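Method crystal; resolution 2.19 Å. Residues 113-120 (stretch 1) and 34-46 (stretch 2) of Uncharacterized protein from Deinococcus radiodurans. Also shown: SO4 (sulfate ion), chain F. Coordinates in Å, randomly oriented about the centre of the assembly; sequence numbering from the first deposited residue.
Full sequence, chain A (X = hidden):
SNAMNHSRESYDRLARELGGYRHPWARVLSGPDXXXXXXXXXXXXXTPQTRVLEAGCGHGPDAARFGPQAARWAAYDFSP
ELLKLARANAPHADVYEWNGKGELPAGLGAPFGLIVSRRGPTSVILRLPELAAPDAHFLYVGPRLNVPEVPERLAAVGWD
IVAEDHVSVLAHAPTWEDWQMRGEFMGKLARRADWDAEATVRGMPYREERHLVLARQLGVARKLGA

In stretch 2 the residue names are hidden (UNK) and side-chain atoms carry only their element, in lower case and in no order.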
# COMPACT_ATOMS: atom_id res chain seq x y z
N GLY A 113 -7.94 -5.09 15.73
CA GLY A 113 -6.77 -4.64 16.47
C GLY A 113 -5.72 -4.00 15.56
O GLY A 113 -4.84 -3.27 16.02
N LEU A 114 -5.82 -4.27 14.27
CA LEU A 114 -4.90 -3.67 13.30
C LEU A 114 -5.63 -3.30 12.01
O LEU A 114 -6.37 -4.12 11.45
CB LEU A 114 -3.72 -4.61 13.00
CG LEU A 114 -2.69 -4.15 11.97
CD1 LEU A 114 -1.93 -2.95 12.51
CD2 LEU A 114 -1.73 -5.29 11.64
N ILE A 115 -5.43 -2.07 11.54
CA ILE A 115 -5.93 -1.67 10.24
C ILE A 115 -4.70 -1.32 9.43
O ILE A 115 -3.90 -0.49 9.83
CB ILE A 115 -6.88 -0.46 10.32
CG1 ILE A 115 -8.17 -0.83 11.07
CG2 ILE A 115 -7.22 0.03 8.93
CD1 ILE A 115 -7.98 -0.90 12.57
N VAL A 116 -4.51 -1.99 8.31
CA VAL A 116 -3.28 -1.83 7.57
C VAL A 116 -3.54 -1.45 6.12
O VAL A 116 -4.56 -1.84 5.52
CB VAL A 116 -2.44 -3.11 7.66
CG1 VAL A 116 -3.14 -4.25 6.99
CG2 VAL A 116 -1.09 -2.89 7.01
N SER A 117 -2.65 -0.64 5.54
CA SER A 117 -2.79 -0.27 4.14
C SER A 117 -1.44 -0.05 3.50
O SER A 117 -0.71 0.88 3.88
CB SER A 117 -3.62 1.01 4.02
OG SER A 117 -3.66 1.46 2.68
N ARG A 118 -1.10 -0.89 2.52
CA ARG A 118 0.15 -0.71 1.80
C ARG A 118 -0.14 0.10 0.54
O ARG A 118 -0.60 -0.45 -0.45
CB ARG A 118 0.80 -2.05 1.44
CG ARG A 118 2.15 -1.90 0.72
CD ARG A 118 2.66 -3.20 0.06
NE ARG A 118 2.86 -4.30 1.01
CZ ARG A 118 3.99 -4.53 1.68
NH1 ARG A 118 5.06 -3.74 1.53
NH2 ARG A 118 4.06 -5.57 2.51
N ARG A 119 0.08 1.41 0.60
CA ARG A 119 -0.15 2.28 -0.56
C ARG A 119 -1.61 2.24 -1.01
O ARG A 119 -1.92 2.45 -2.19
CB ARG A 119 0.81 1.91 -1.70
CG ARG A 119 2.30 2.04 -1.27
CD ARG A 119 3.26 1.21 -2.14
NE ARG A 119 3.33 1.68 -3.52
CZ ARG A 119 4.34 1.45 -4.36
NH1 ARG A 119 5.42 0.75 -3.97
NH2 ARG A 119 4.28 1.94 -5.60
N GLY A 120 -2.49 1.96 -0.07
CA GLY A 120 -3.90 1.80 -0.36
C GLY A 120 -4.68 3.03 0.03
O GLY A 120 -4.11 4.11 0.15
N UNK A 34 12.76 0.37 -0.09
CA UNK A 34 12.27 1.33 0.90
C UNK A 34 11.02 0.87 1.65
O UNK A 34 10.55 1.61 2.51
c UNK A 34 11.64 2.04 -1.28
c UNK A 34 11.97 2.58 0.06
c UNK A 34 12.53 0.84 -1.47
N UNK A 35 10.49 -0.32 1.35
CA UNK A 35 9.37 -0.84 2.14
C UNK A 35 9.78 -1.94 3.12
O UNK A 35 8.93 -2.50 3.79
c UNK A 35 8.22 -1.31 1.23
o UNK A 35 5.84 -1.67 -0.22
o UNK A 35 6.13 0.17 -1.39
c UNK A 35 7.49 -0.14 0.56
c UNK A 35 6.41 -0.58 -0.42
N UNK A 36 11.07 -2.23 3.22
CA UNK A 36 11.52 -3.24 4.20
C UNK A 36 11.08 -2.91 5.62
O UNK A 36 10.71 -3.81 6.38
c UNK A 36 15.18 -4.00 2.98
c UNK A 36 13.64 -4.01 2.90
c UNK A 36 13.10 -5.42 2.64
c UNK A 36 13.04 -3.42 4.18
N UNK A 37 11.11 -1.64 5.99
CA UNK A 37 10.81 -1.25 7.37
C UNK A 37 9.34 -1.48 7.64
O UNK A 37 8.96 -1.92 8.73
c UNK A 37 11.20 0.23 7.66
o UNK A 37 12.58 0.41 7.34
c UNK A 37 10.99 0.56 9.14
N UNK A 38 8.51 -1.23 6.64
CA UNK A 38 7.08 -1.47 6.75
C UNK A 38 6.81 -2.96 7.00
O UNK A 38 5.99 -3.31 7.84
c UNK A 38 6.36 -1.00 5.47
c UNK A 38 4.50 -2.56 4.86
c UNK A 38 4.90 -1.37 5.42
c UNK A 38 2.60 -0.83 5.85
c UNK A 38 3.15 -2.90 4.79
c UNK A 38 2.21 -2.03 5.29
c UNK A 38 3.94 -0.50 5.91
N UNK A 39 7.50 -3.83 6.27
CA UNK A 39 7.33 -5.27 6.48
C UNK A 39 7.73 -5.65 7.89
O UNK A 39 7.05 -6.43 8.53
c UNK A 39 7.70 -6.00 4.08
o UNK A 39 6.68 -5.33 3.83
o UNK A 39 8.36 -6.60 3.21
c UNK A 39 8.18 -6.10 5.51
N UNK A 40 8.87 -5.14 8.36
CA UNK A 40 9.30 -5.41 9.73
C UNK A 40 8.29 -4.93 10.77
O UNK A 40 7.98 -5.65 11.71
c UNK A 40 10.62 -4.70 10.03
c UNK A 40 11.91 -5.34 9.54
c UNK A 40 11.78 -6.87 9.48
c UNK A 40 13.02 -4.92 10.48
N UNK A 41 7.78 -3.71 10.61
CA UNK A 41 6.82 -3.17 11.57
C UNK A 41 5.55 -4.02 11.57
O UNK A 41 4.98 -4.32 12.62
c UNK A 41 7.84 3.44 11.48
c UNK A 41 6.60 2.92 11.08
c UNK A 41 6.37 1.56 11.06
c UNK A 41 8.65 1.25 11.82
c UNK A 41 8.87 2.63 11.85
c UNK A 41 8.80 -0.98 11.95
c UNK A 41 6.47 -1.74 11.22
c UNK A 41 7.41 0.70 11.43
c UNK A 41 7.54 -0.73 11.52
n UNK A 41 9.48 0.20 12.13
N UNK A 42 5.10 -4.40 10.38
CA UNK A 42 3.87 -5.17 10.26
C UNK A 42 4.05 -6.52 10.96
O UNK A 42 3.22 -6.95 11.75
c UNK A 42 3.50 -5.36 8.79
c UNK A 42 2.32 -6.29 8.51
c UNK A 42 1.10 -5.92 9.36
c UNK A 42 1.99 -6.26 7.00
N UNK A 43 5.16 -7.18 10.67
CA UNK A 43 5.44 -8.47 11.27
C UNK A 43 5.44 -8.40 12.80
O UNK A 43 4.89 -9.29 13.45
o UNK A 43 7.06 -10.21 11.40
c UNK A 43 6.77 -9.01 10.75
N UNK A 44 6.03 -7.35 13.38
CA UNK A 44 6.07 -7.21 14.84
C UNK A 44 4.68 -7.07 15.44
O UNK A 44 4.44 -7.46 16.57
c UNK A 44 8.42 -6.10 14.97
c UNK A 44 9.13 -4.81 15.42
c UNK A 44 6.93 -6.00 15.27
n UNK A 44 7.55 -3.38 17.32
n UNK A 44 9.35 -4.77 16.87
c UNK A 44 8.59 -4.10 17.73
n UNK A 44 8.88 -4.15 19.03
N UNK A 45 3.75 -6.48 14.68
CA UNK A 45 2.39 -6.23 15.17
C UNK A 45 1.42 -7.42 15.10
O UNK A 45 0.30 -7.33 15.60
c UNK A 45 1.78 -5.06 14.39
c UNK A 45 2.22 -2.78 13.49
c UNK A 45 1.70 -3.08 15.94
c UNK A 45 2.37 -3.68 14.71
N UNK A 46 1.82 -8.52 14.47
CA UNK A 46 0.88 -9.63 14.26
C UNK A 46 1.05 -10.72 15.31
O UNK A 46 2.15 -11.21 15.53
c UNK A 46 1.07 -10.23 12.86
c UNK A 46 -0.71 -8.93 11.72
c UNK A 46 0.76 -9.27 11.70
c UNK A 46 1.14 -9.86 10.37
S SO4 F . 0.84 3.55 -5.88
O1 SO4 F . 2.04 3.02 -5.28
O2 SO4 F . 0.58 2.83 -7.14
O3 SO4 F . -0.28 3.38 -4.96
O4 SO4 F . 0.99 4.97 -6.17

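Position 34 has three side-chain carbons that close a ring onto the backbone N. It touches nothing on stretch 1. It is Pro 34.

Position 35 has three carbons, the third carrying two oxygens. Each oxygen meets a different guanidinium, one from Arg 118 and one from Arg 119. It is Glu 35. Arg 118 NH1 donates to Glu 35 OE1 at 2.8 Å, and Arg 119 NH1 donates to Glu 35 OE2 at 2.7 Å. Both are salt bridges.

Position 36 has four carbons, forked at the second, and its CA-to-CB bond points away from the strand. It is Leu 36.

Position 37 has one carbon carrying one oxygen and one carbon. It is out of reach of stretch 1. It is Thr 37.

Position 38 has one carbon, then a ring of six carbons. The ring reaches Val 116 and Arg 118. It is Phe 38. Its CZ lies 3.8 Å from Val 116 CG2. Its CD2 lies 3.6 Å from Arg 118 NH1, over one face of the guanidinium.

Position 39 has two carbons, the second carrying two oxygens. One oxygen lies near the plane of the Arg 118 guanidinium, at its edge. It is Asp 39. Arg 118 NH2 donates to Asp 39 OD1 at 2.9 Å, in a salt bridge.

Position 40 has four carbons, forked at the second. It is exposed and does not reach stretch 1. It is Leu 40.

Position 41 has one carbon, then fused five- and six-membered rings holding eight carbons and one nitrogen. It does not reach stretch 1 but touches a crystal neighbour. It is Trp 41.

Position 42 has four carbons, forked at the second, packed on Leu 114 and Val 116. It is Leu 42; its CD1 is 3.7 Å from Leu 114 CD2.

Position 43 has one carbon, then one oxygen, out of reach of stretch 1: Ser 43.

Position 44 has three carbons, a nitrogen, then a carbon with two more nitrogens. It does not reach stretch 1. It is Arg 44, exposed.

Position 45 has four carbons, forked at the second, and meets Leu 114. It is Leu 45.

Position 46 has the same fork and also meets Leu 114. It is Leu 46; its CD2 is 3.8 Å from Leu 114 CD2.

The helix runs nearly antiparallel to the strand, at 161°. Alternate strand residues Leu 114 and Val 116 point toward it and make the apolar contact. At the other end, Arg 118 and Arg 119 make the salt bridges. Arg 119 also binds the sulfate: its NE is 2.6 Å from SO4 O1.

Stretch 2 34-46: PELTFDLWLSRLL
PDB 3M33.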